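PDB 3DJD: fructosyl amine: oxygen oxidoreductase from Aspergillus fumigatus, which oxidises fructosyl amines (glycated amines) with molecular oxygen, using FAD as its cofactor. Local coordinates for residues V51-S56 / R365-L370; L96-C101 / Y149-G154; K302-K307 / W427-Y432. All coordinates share one frame; numbering follows the deposited sequence.

Contact 1: residues V51-S56 / R365-L370; sequences VNKVIS and RGFKYL. With FAD (flavin-adenine dinucleotide), chain C.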
loop_
_atom_site.group_PDB
_atom_site.type_symbol
_atom_site.label_atom_id
_atom_site.label_comp_id
_atom_site.label_asym_id
_atom_site.label_seq_id
_atom_site.Cartn_x
_atom_site.Cartn_y
_atom_site.Cartn_z
ATOM N N VAL A 51 2.718 9.108 5.497
ATOM C CA VAL A 51 3.416 10.336 5.128
ATOM C C VAL A 51 4.418 10.152 3.991
ATOM O O VAL A 51 4.884 11.124 3.384
ATOM C CB VAL A 51 4.076 11.063 6.348
ATOM C CG1 VAL A 51 3.001 11.528 7.354
ATOM C CG2 VAL A 51 5.122 10.184 7.024
ATOM N N ASN A 52 4.778 8.895 3.726
ATOM C CA ASN A 52 5.602 8.566 2.571
ATOM C C ASN A 52 5.487 7.104 2.126
ATOM O O ASN A 52 5.151 6.205 2.912
ATOM C CB ASN A 52 7.065 8.951 2.805
ATOM C CG ASN A 52 7.473 8.748 4.234
ATOM O OD1 ASN A 52 7.199 7.704 4.817
ATOM N ND2 ASN A 52 8.043 9.772 4.839
ATOM N N LYS A 53 5.705 6.912 0.840
ATOM C CA LYS A 53 5.865 5.584 0.239
ATOM C C LYS A 53 7.026 5.609 -0.738
ATOM O O LYS A 53 7.336 6.650 -1.330
ATOM C CB LYS A 53 4.597 5.166 -0.517
ATOM C CG LYS A 53 3.341 4.973 0.340
ATOM C CD LYS A 53 3.405 3.790 1.281
ATOM C CE LYS A 53 2.016 3.527 1.816
ATOM N NZ LYS A 53 1.931 2.528 2.937
ATOM N N VAL A 54 7.652 4.456 -0.934
ATOM C CA VAL A 54 8.753 4.362 -1.895
ATOM C C VAL A 54 8.165 4.344 -3.294
ATOM O O VAL A 54 7.166 3.658 -3.559
ATOM C CB VAL A 54 9.574 3.074 -1.699
ATOM C CG1 VAL A 54 10.694 3.012 -2.722
ATOM C CG2 VAL A 54 10.099 2.981 -0.254
ATOM N N ILE A 55 8.779 5.120 -4.169
ATOM C CA ILE A 55 8.356 5.184 -5.566
ATOM C C ILE A 55 9.567 4.916 -6.425
ATOM O O ILE A 55 10.511 5.696 -6.429
ATOM C CB ILE A 55 7.771 6.570 -5.945
ATOM C CG1 ILE A 55 6.639 7.003 -4.997
ATOM C CG2 ILE A 55 7.401 6.612 -7.445
ATOM C CD1 ILE A 55 5.388 6.140 -5.061
ATOM N N SER A 56 9.549 3.812 -7.151
ATOM C CA SER A 56 10.674 3.537 -8.040
ATOM C C SER A 56 10.316 3.449 -9.514
ATOM O O SER A 56 9.139 3.232 -9.877
ATOM C CB SER A 56 11.443 2.291 -7.583
ATOM O OG SER A 56 10.569 1.223 -7.246
ATOM N N ARG A 365 2.286 -3.716 -2.753
ATOM C CA ARG A 365 3.083 -2.906 -3.668
ATOM C C ARG A 365 2.260 -1.917 -4.499
ATOM O O ARG A 365 2.753 -1.402 -5.499
ATOM C CB ARG A 365 4.002 -3.785 -4.555
ATOM C CG ARG A 365 3.269 -4.717 -5.451
ATOM C CD ARG A 365 4.191 -5.823 -5.974
ATOM N NE ARG A 365 3.491 -6.658 -6.948
ATOM C CZ ARG A 365 3.344 -6.336 -8.235
ATOM N NH1 ARG A 365 3.837 -5.193 -8.707
ATOM N NH2 ARG A 365 2.688 -7.142 -9.054
ATOM N N GLY A 366 1.045 -1.582 -4.042
ATOM C CA GLY A 366 0.121 -0.856 -4.900
ATOM C C GLY A 366 0.141 0.654 -4.790
ATOM O O GLY A 366 -0.544 1.331 -5.566
ATOM N N PHE A 367 0.891 1.208 -3.841
ATOM C CA PHE A 367 0.733 2.665 -3.692
ATOM C C PHE A 367 1.294 3.467 -4.871
ATOM O O PHE A 367 0.665 4.447 -5.349
ATOM C CB PHE A 367 1.240 3.271 -2.385
ATOM C CG PHE A 367 0.856 4.714 -2.292
ATOM C CD1 PHE A 367 -0.425 5.060 -1.857
ATOM C CD2 PHE A 367 1.684 5.706 -2.839
ATOM C CE1 PHE A 367 -0.850 6.402 -1.862
ATOM C CE2 PHE A 367 1.274 7.050 -2.839
ATOM C CZ PHE A 367 0.010 7.392 -2.334
ATOM N N LYS A 368 2.431 3.016 -5.386
ATOM C CA LYS A 368 3.065 3.730 -6.473
ATOM C C LYS A 368 2.163 3.826 -7.721
ATOM O O LYS A 368 2.396 4.665 -8.579
ATOM C CB LYS A 368 4.426 3.111 -6.779
ATOM C CG LYS A 368 4.452 2.079 -7.827
ATOM C CD LYS A 368 5.894 1.944 -8.366
ATOM C CE LYS A 368 6.072 0.671 -9.179
ATOM N NZ LYS A 368 7.520 0.343 -9.418
ATOM N N TYR A 369 1.174 2.932 -7.823
ATOM C CA TYR A 369 0.200 2.943 -8.933
ATOM C C TYR A 369 -0.997 3.892 -8.757
ATOM O O TYR A 369 -1.882 3.928 -9.620
ATOM C CB TYR A 369 -0.294 1.504 -9.171
ATOM C CG TYR A 369 0.866 0.565 -9.451
ATOM C CD1 TYR A 369 1.284 0.320 -10.760
ATOM C CD2 TYR A 369 1.569 -0.026 -8.406
ATOM C CE1 TYR A 369 2.379 -0.524 -11.019
ATOM C CE2 TYR A 369 2.650 -0.867 -8.641
ATOM C CZ TYR A 369 3.052 -1.109 -9.942
ATOM O OH TYR A 369 4.134 -1.945 -10.134
ATOM N N LEU A 370 -1.046 4.639 -7.642
ATOM C CA LEU A 370 -2.104 5.651 -7.451
ATOM C C LEU A 370 -2.398 6.500 -8.726
ATOM O O LEU A 370 -3.567 6.685 -9.103
ATOM C CB LEU A 370 -1.815 6.557 -6.248
ATOM C CG LEU A 370 -2.836 7.692 -6.021
ATOM C CD1 LEU A 370 -4.259 7.177 -5.757
ATOM C CD2 LEU A 370 -2.379 8.642 -4.860
HETATM P PA FAD C . -6.373 0.707 0.791
HETATM O O1A FAD C . -5.716 1.953 0.343
HETATM O O2A FAD C . -6.031 0.153 2.112
HETATM O O5B FAD C . -7.929 1.098 0.793
HETATM C C5B FAD C . -8.940 0.188 1.151
HETATM C C4B FAD C . -10.128 1.032 1.577
HETATM O O4B FAD C . -11.186 0.064 1.816
HETATM C C3B FAD C . -9.866 1.732 2.912
HETATM O O3B FAD C . -9.983 3.129 2.733
HETATM C C2B FAD C . -10.978 1.173 3.830
HETATM O O2B FAD C . -11.546 2.185 4.712
HETATM C C1B FAD C . -11.999 0.639 2.787
HETATM N N9A FAD C . -12.996 -0.233 3.461
HETATM C C8A FAD C . -12.776 -1.135 4.446
HETATM N N7A FAD C . -13.954 -1.689 4.798
HETATM C C5A FAD C . -14.915 -1.104 4.059
HETATM C C6A FAD C . -16.305 -1.242 3.983
HETATM N N6A FAD C . -16.951 -2.070 4.829
HETATM N N1A FAD C . -16.983 -0.488 3.086
HETATM C C2A FAD C . -16.355 0.367 2.264
HETATM N N3A FAD C . -15.032 0.508 2.297
HETATM C C4A FAD C . -14.304 -0.204 3.194
HETATM N N1 FAD C . 3.324 0.464 -1.896
HETATM C C2 FAD C . 4.227 1.157 -2.702
HETATM O O2 FAD C . 3.973 1.341 -3.891
HETATM N N3 FAD C . 5.431 1.617 -2.142
HETATM C C4 FAD C . 5.751 1.370 -0.796
HETATM O O4 FAD C . 6.809 1.795 -0.313
HETATM C C4X FAD C . 4.833 0.687 0.005
HETATM N N5 FAD C . 5.137 0.438 1.351
HETATM C C5X FAD C . 4.120 -0.049 2.199
HETATM C C6 FAD C . 4.333 -0.078 3.570
HETATM C C7 FAD C . 3.313 -0.522 4.408
HETATM C C7M FAD C . 3.549 -0.560 5.923
HETATM C C8 FAD C . 2.109 -0.957 3.851
HETATM C C8M FAD C . 0.940 -1.458 4.705
HETATM C C9 FAD C . 1.878 -0.903 2.491
HETATM C C9A FAD C . 2.892 -0.458 1.648
HETATM N N10 FAD C . 2.694 -0.419 0.258
HETATM C C10 FAD C . 3.624 0.235 -0.546
HETATM C "C1'" FAD C . 1.532 -1.055 -0.380
HETATM C "C2'" FAD C . 0.392 -0.047 -0.617
HETATM O "O2'" FAD C . 0.253 0.786 0.529
HETATM C "C3'" FAD C . -0.931 -0.799 -0.807
HETATM O "O3'" FAD C . -0.724 -1.915 -1.674
HETATM C "C4'" FAD C . -2.027 0.096 -1.409
HETATM O "O4'" FAD C . -2.108 1.303 -0.713
HETATM C "C5'" FAD C . -3.358 -0.638 -1.220
HETATM O "O5'" FAD C . -4.392 0.081 -1.866
HETATM P P FAD C . -5.896 -0.464 -1.842
HETATM O O1P FAD C . -5.982 -1.867 -2.310
HETATM O O2P FAD C . -6.707 0.605 -2.447
HETATM O O3P FAD C . -6.225 -0.517 -0.220
#
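The aliphatic part of Lys53 crosses Phe367 at about a right angle, CG resting 3.6 Å from CG of the ring, neither squarely over its face nor at its edge. A bend at chi2 (-68°) then turns the Lys53 chain over the isoalloxazine, with CD 3.6 Å from FAD C4X, while the nearly extended remainder runs on above the flavin face. There the ammonium is held mainly by Ala47 O and by a salt bridge to Asp50; its bond to FAD O2' is weak. Phe367 has CG anti to its backbone N (chi1 -173°), which sends the ring toward Lys53 and lets Ile55 CD1 meet its edge near the ring plane. The same methyl packs 3.6 Å from Lys368 CB. Lys368 is extended beyond CG, and NZ arrives 3.3 Å from Ser56 O in a weak hydrogen bond.

Between the segments lies the pyrimidine end of the flavin. Val54 grips it twice through its backbone, N to FAD O4 at 2.9 Å and O from FAD N3 at 3.0 Å. Across from it, Phe367 N donates to FAD N1 and Lys368 N to FAD O2 (2.7 Å). Amides gathered at N1 and O2 would be expected to stabilise negative charge on reduced flavin, consistent with the flavin site of an MSOX/MTOX-family oxidase.

Contact 2: residues L96-C101 / Y149-G154; sequences LLMSAC and YFARSG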
loop_
_atom_site.group_PDB
_atom_site.type_symbol
_atom_site.label_atom_id
_atom_site.label_comp_id
_atom_site.label_asym_id
_atom_site.label_seq_id
_atom_site.Cartn_x
_atom_site.Cartn_y
_atom_site.Cartn_z
ATOM N N LEU A 96 17.288 6.354 -4.344
ATOM C CA LEU A 96 16.921 5.204 -3.530
ATOM C C LEU A 96 18.080 4.204 -3.450
ATOM O O LEU A 96 18.614 3.796 -4.483
ATOM C CB LEU A 96 15.726 4.524 -4.185
ATOM C CG LEU A 96 15.257 3.142 -3.710
ATOM C CD1 LEU A 96 14.716 3.180 -2.280
ATOM C CD2 LEU A 96 14.212 2.631 -4.688
ATOM N N LEU A 97 18.433 3.823 -2.223
ATOM C CA LEU A 97 19.320 2.684 -1.987
ATOM C C LEU A 97 18.482 1.415 -1.886
ATOM O O LEU A 97 17.536 1.371 -1.112
ATOM C CB LEU A 97 20.108 2.885 -0.700
ATOM C CG LEU A 97 20.926 1.642 -0.281
ATOM C CD1 LEU A 97 22.195 1.518 -1.160
ATOM C CD2 LEU A 97 21.292 1.709 1.162
HETATM N N MSE A 98 18.837 0.393 -2.664
HETATM C CA MSE A 98 18.208 -0.928 -2.547
HETATM C C MSE A 98 19.303 -1.900 -2.142
HETATM O O MSE A 98 20.260 -2.117 -2.882
HETATM C CB MSE A 98 17.583 -1.378 -3.859
HETATM C CG MSE A 98 16.499 -0.447 -4.403
HETATM SE SE MSE A 98 16.403 -0.564 -6.369
HETATM C CE MSE A 98 17.880 0.682 -6.792
ATOM N N SER A 99 19.181 -2.446 -0.938
ATOM C CA SER A 99 20.274 -3.235 -0.387
ATOM C C SER A 99 19.823 -4.505 0.328
ATOM O O SER A 99 18.636 -4.742 0.530
ATOM C CB SER A 99 21.131 -2.379 0.555
ATOM O OG SER A 99 20.385 -1.917 1.667
ATOM N N ALA A 100 20.815 -5.304 0.714
ATOM C CA ALA A 100 20.572 -6.576 1.408
ATOM C C ALA A 100 21.804 -6.961 2.211
ATOM O O ALA A 100 22.840 -6.290 2.132
ATOM C CB ALA A 100 20.244 -7.673 0.418
ATOM N N CYS A 101 21.676 -8.043 2.978
ATOM C CA CYS A 101 22.734 -8.488 3.906
ATOM C C CYS A 101 23.264 -9.891 3.596
ATOM O O CYS A 101 24.313 -10.288 4.106
ATOM C CB CYS A 101 22.216 -8.463 5.335
ATOM S SG CYS A 101 22.008 -6.815 5.978
ATOM N N TYR A 149 22.621 -1.412 -4.292
ATOM C CA TYR A 149 22.641 -0.573 -5.488
ATOM C C TYR A 149 21.997 0.747 -5.151
ATOM O O TYR A 149 20.951 0.786 -4.525
ATOM C CB TYR A 149 21.882 -1.235 -6.634
ATOM C CG TYR A 149 22.381 -2.623 -6.956
ATOM C CD1 TYR A 149 23.446 -2.813 -7.835
ATOM C CD2 TYR A 149 21.795 -3.750 -6.366
ATOM C CE1 TYR A 149 23.915 -4.102 -8.133
ATOM C CE2 TYR A 149 22.257 -5.036 -6.648
ATOM C CZ TYR A 149 23.319 -5.204 -7.530
ATOM O OH TYR A 149 23.772 -6.482 -7.814
ATOM N N PHE A 150 22.634 1.837 -5.554
ATOM C CA PHE A 150 22.065 3.150 -5.306
ATOM C C PHE A 150 21.663 3.763 -6.638
ATOM O O PHE A 150 22.489 3.920 -7.525
ATOM C CB PHE A 150 23.053 4.048 -4.561
ATOM C CG PHE A 150 22.525 5.425 -4.291
ATOM C CD1 PHE A 150 21.506 5.623 -3.368
ATOM C CD2 PHE A 150 23.027 6.522 -4.979
ATOM C CE1 PHE A 150 20.996 6.904 -3.126
ATOM C CE2 PHE A 150 22.518 7.808 -4.747
ATOM C CZ PHE A 150 21.498 7.994 -3.807
ATOM N N ALA A 151 20.374 4.055 -6.789
ATOM C CA ALA A 151 19.865 4.802 -7.930
ATOM C C ALA A 151 19.841 6.287 -7.538
ATOM O O ALA A 151 19.073 6.698 -6.666
ATOM C CB ALA A 151 18.445 4.310 -8.317
ATOM N N ARG A 152 20.692 7.098 -8.173
ATOM C CA ARG A 152 20.828 8.509 -7.796
ATOM C C ARG A 152 19.614 9.378 -8.178
ATOM O O ARG A 152 19.433 10.449 -7.612
ATOM C CB ARG A 152 22.103 9.118 -8.408
ATOM C CG ARG A 152 22.098 9.065 -9.918
ATOM C CD ARG A 152 23.401 9.578 -10.535
ATOM N NE ARG A 152 23.557 11.019 -10.352
ATOM C CZ ARG A 152 23.026 11.962 -11.132
ATOM N NH1 ARG A 152 22.269 11.653 -12.192
ATOM N NH2 ARG A 152 23.263 13.236 -10.842
ATOM N N SER A 153 18.833 8.917 -9.150
ATOM C CA SER A 153 17.637 9.615 -9.655
ATOM C C SER A 153 16.688 8.596 -10.274
ATOM O O SER A 153 17.049 7.420 -10.452
ATOM C CB SER A 153 18.017 10.690 -10.690
ATOM O OG SER A 153 18.636 10.072 -11.811
ATOM N N GLY A 154 15.461 9.030 -10.588
ATOM C CA GLY A 154 14.455 8.137 -11.164
ATOM C C GLY A 154 13.860 7.209 -10.121
ATOM O O GLY A 154 13.319 6.167 -10.446
#
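Four backbone hydrogen bonds tie Leu96 and Met98 to Ala151 and Tyr149 in an antiparallel pairing of strands 96-100 and 147-151. Leu96 exchanges two with Ala151, N to Ala151 O and O from Ala151 N, each 2.9 Å long. Met98, present as selenomethionine, does the same with Tyr149: Met98 N reaches Tyr149 O at 2.8 Å in an almost straight bond (177° at the hydrogen), and Tyr149 N returns one to Met98 O. Between these two hydrogen-bonded pairs sits the non-hydrogen-bonded pair of Leu97 and Phe150, where the CA atoms draw in to 4.3 Å. Here Leu97 CA makes a CA-H...O contact of 3.6 Å with Tyr149 O, which is already the acceptor for Met98 N.

Apolar contacts follow the two faces of the sheet. On the face of Leu97 and Phe150, Leu97 CB lies 4.1 Å from Phe150 CD1, and the ring, with CG anti to its backbone N (chi1 179°), lies beside the partner backbone, CD1 near Leu96 O. On the other face the Met98 chain bends at chi3 (-83°), swinging CE across the neighbouring strand to 4.0 Å from Ala151 CB and within 4.4 Å of Tyr149 CB. The Tyr149 ring heads away, against Leu121 and Glu123 of strand 121-124.

No side-chain hydrogen bond or charge pair joins the segments: the main chain fixes the register, and the few apolar contacts, Leu97 with Phe150 on one face and Met98 with Ala151 and Tyr149 on the other, add packing to it.

Contact 3: residues K302-K307 / W427-Y432; sequences KTQIPK and WTNVQY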
loop_
_atom_site.group_PDB
_atom_site.type_symbol
_atom_site.label_atom_id
_atom_site.label_comp_id
_atom_site.label_asym_id
_atom_site.label_seq_id
_atom_site.Cartn_x
_atom_site.Cartn_y
_atom_site.Cartn_z
ATOM N N LYS A 302 -5.208 -0.863 14.295
ATOM C CA LYS A 302 -4.468 -0.751 15.552
ATOM C C LYS A 302 -3.383 0.294 15.424
ATOM O O LYS A 302 -2.544 0.225 14.517
ATOM C CB LYS A 302 -3.920 -2.100 16.031
ATOM C CG LYS A 302 -3.357 -2.035 17.466
ATOM C CD LYS A 302 -3.879 -3.181 18.332
ATOM C CE LYS A 302 -3.156 -3.250 19.675
ATOM N NZ LYS A 302 -3.516 -2.126 20.594
ATOM N N THR A 303 -3.431 1.280 16.317
ATOM C CA THR A 303 -2.468 2.371 16.314
ATOM C C THR A 303 -1.309 2.057 17.285
ATOM O O THR A 303 -0.914 2.891 18.131
ATOM C CB THR A 303 -3.161 3.722 16.571
ATOM O OG1 THR A 303 -4.391 3.755 15.822
ATOM C CG2 THR A 303 -2.299 4.845 16.099
ATOM N N GLN A 304 -0.791 0.831 17.133
ATOM C CA GLN A 304 0.385 0.322 17.854
ATOM C C GLN A 304 1.020 -0.744 16.960
ATOM O O GLN A 304 0.419 -1.150 15.969
ATOM C CB GLN A 304 -0.025 -0.339 19.179
ATOM C CG GLN A 304 -0.772 0.567 20.136
ATOM C CD GLN A 304 0.073 1.706 20.701
ATOM O OE1 GLN A 304 1.290 1.802 20.466
ATOM N NE2 GLN A 304 -0.579 2.584 21.458
ATOM N N ILE A 305 2.217 -1.214 17.324
ATOM C CA ILE A 305 2.819 -2.352 16.618
ATOM C C ILE A 305 3.288 -3.416 17.636
ATOM O O ILE A 305 3.462 -3.089 18.822
ATOM C CB ILE A 305 3.997 -1.936 15.698
ATOM C CG1 ILE A 305 5.143 -1.330 16.531
ATOM C CG2 ILE A 305 3.495 -0.969 14.566
ATOM C CD1 ILE A 305 6.367 -0.928 15.732
ATOM N N PRO A 306 3.457 -4.672 17.190
ATOM C CA PRO A 306 4.028 -5.685 18.110
ATOM C C PRO A 306 5.399 -5.265 18.643
ATOM O O PRO A 306 6.164 -4.567 17.949
ATOM C CB PRO A 306 4.146 -6.940 17.237
ATOM C CG PRO A 306 3.063 -6.769 16.204
ATOM C CD PRO A 306 3.111 -5.272 15.887
ATOM N N LYS A 307 5.710 -5.677 19.878
ATOM C CA LYS A 307 7.006 -5.345 20.473
ATOM C C LYS A 307 8.169 -5.868 19.647
ATOM O O LYS A 307 9.207 -5.206 19.563
ATOM C CB LYS A 307 7.106 -5.810 21.935
ATOM C CG LYS A 307 6.315 -4.935 22.933
ATOM C CD LYS A 307 6.749 -3.461 23.004
ATOM C CE LYS A 307 7.938 -3.199 23.943
ATOM N NZ LYS A 307 8.214 -1.721 24.033
ATOM N N TRP A 427 2.342 -5.328 22.816
ATOM C CA TRP A 427 2.265 -4.242 21.824
ATOM C C TRP A 427 2.935 -3.004 22.387
ATOM O O TRP A 427 3.125 -2.889 23.597
ATOM C CB TRP A 427 0.791 -3.914 21.510
ATOM C CG TRP A 427 0.079 -4.989 20.726
ATOM C CD1 TRP A 427 -0.464 -6.141 21.220
ATOM C CD2 TRP A 427 -0.169 -5.001 19.308
ATOM N NE1 TRP A 427 -1.020 -6.879 20.201
ATOM C CE2 TRP A 427 -0.858 -6.201 19.016
ATOM C CE3 TRP A 427 0.126 -4.109 18.258
ATOM C CZ2 TRP A 427 -1.253 -6.548 17.712
ATOM C CZ3 TRP A 427 -0.269 -4.449 16.961
ATOM C CH2 TRP A 427 -0.949 -5.657 16.700
ATOM N N THR A 428 3.280 -2.058 21.517
ATOM C CA THR A 428 3.775 -0.760 21.945
ATOM C C THR A 428 2.623 0.021 22.586
ATOM O O THR A 428 1.459 -0.392 22.511
ATOM C CB THR A 428 4.326 0.035 20.745
ATOM O OG1 THR A 428 3.294 0.161 19.754
ATOM C CG2 THR A 428 5.538 -0.673 20.144
ATOM N N ASN A 429 2.948 1.155 23.203
ATOM C CA ASN A 429 1.971 1.981 23.896
ATOM C C ASN A 429 2.219 3.463 23.578
ATOM O O ASN A 429 2.329 4.326 24.456
ATOM C CB ASN A 429 2.013 1.647 25.399
ATOM C CG ASN A 429 1.038 2.451 26.219
ATOM O OD1 ASN A 429 -0.150 2.537 25.912
ATOM N ND2 ASN A 429 1.538 3.026 27.307
ATOM N N VAL A 430 2.323 3.741 22.279
ATOM C CA VAL A 430 2.608 5.069 21.768
ATOM C C VAL A 430 1.306 5.873 21.776
ATOM O O VAL A 430 0.205 5.311 21.661
ATOM C CB VAL A 430 3.242 4.995 20.335
ATOM C CG1 VAL A 430 3.678 6.383 19.842
ATOM C CG2 VAL A 430 4.431 4.018 20.315
ATOM N N GLN A 431 1.435 7.187 21.929
ATOM C CA GLN A 431 0.288 8.095 21.899
ATOM C C GLN A 431 -0.564 7.925 20.623
ATOM O O GLN A 431 -0.038 7.696 19.522
ATOM C CB GLN A 431 0.774 9.540 22.041
ATOM C CG GLN A 431 -0.336 10.561 22.079
ATOM C CD GLN A 431 0.169 11.985 22.175
ATOM O OE1 GLN A 431 1.098 12.389 21.458
ATOM N NE2 GLN A 431 -0.444 12.763 23.057
ATOM N N TYR A 432 -1.878 7.983 20.791
ATOM C CA TYR A 432 -2.796 7.926 19.649
ATOM C C TYR A 432 -2.761 9.205 18.814
ATOM O O TYR A 432 -2.648 10.314 19.350
ATOM C CB TYR A 432 -4.236 7.618 20.102
ATOM C CG TYR A 432 -5.258 7.665 18.971
ATOM C CD1 TYR A 432 -5.396 6.599 18.077
ATOM C CD2 TYR A 432 -6.078 8.783 18.800
ATOM C CE1 TYR A 432 -6.342 6.649 17.016
ATOM C CE2 TYR A 432 -7.015 8.844 17.756
ATOM C CZ TYR A 432 -7.137 7.779 16.872
ATOM O OH TYR A 432 -8.065 7.854 15.859
HETATM O O HOH W 1 0.773 5.410 17.810
HETATM O O HOH W 2 -2.047 4.812 19.676
#
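Gln304 has CG beside its backbone N, and a bend at chi2 (-67°) lays its amide along the backbone of Thr428 to Val430. In Thr428, chi1 of 57° sets OG1 between the backbone N and the carbonyl carbon, facing the amide. OE1 of Gln304 therefore accepts two bonds: from Thr428 OG1 at 2.7 Å, and from Val430 N at 2.8 Å, the latter in the carbonyl plane on a lone pair. The amide is completed by Gln304 NE2, which donates to Val430 O at 2.8 Å, with that oxygen 25° out of the amide plane. Thr428 OG1 passes the chain of bonds on, accepting from Ile305 N at 3.0 Å, while Thr428 N donates to Ile305 O.

Trp427 is sandwiched beside this network. Lys302, bent at chi2 and chi4, places CE over the centre of one face, 3.7 Å from the centroid of the six-membered ring, and NZ stands 4.8 Å from the centroid of the five-membered ring in a cation-pi contact. Pro306 CG makes a CH-pi contact on the opposite face, and Gln304 O lies at the ring edge. At the far end, Thr303 OG1 meets the edge of the Tyr432 ring, 3.7 Å from CE1. Two waters lie within hydrogen-bonding distance of Thr303 O, one also near Gln431 O and the other near Val430 O, and can link them.

The contact joins two irregular loops, with Pro306 at the N-cap position of helix 307-320. One glutamine amide serves as a surrogate backbone partner where no regular strand pairing exists, and the indole is held on both faces, by the Lys302 chain and by Pro306, so its orientation is probably well fixed.

How the contacts relate
Contacts 1 and 2 are neighbours, their centres about 16 Å apart. They touch where Leu96 CD2 packs on Val54 CG1 and Ser56 CB, so the start of strand 96-100 packs against strand 53-56, which itself borders the flavin. Contact 3 stands apart, about 24 Å from contact 1 and about 30 Å from contact 2 between centres, with no direct touch. Along the chain, both segments of contact 2 fall between those of contact 1, whereas contacts 1 and 3 interleave: 302-307 precedes 365-370 and 427-432 follows it. Contact 1 thus brings distant parts of the chain to the cofactor, contact 2 belongs to the large mixed sheet, and contact 3 fastens the C-terminal tail beside strand 331-339 of that sheet.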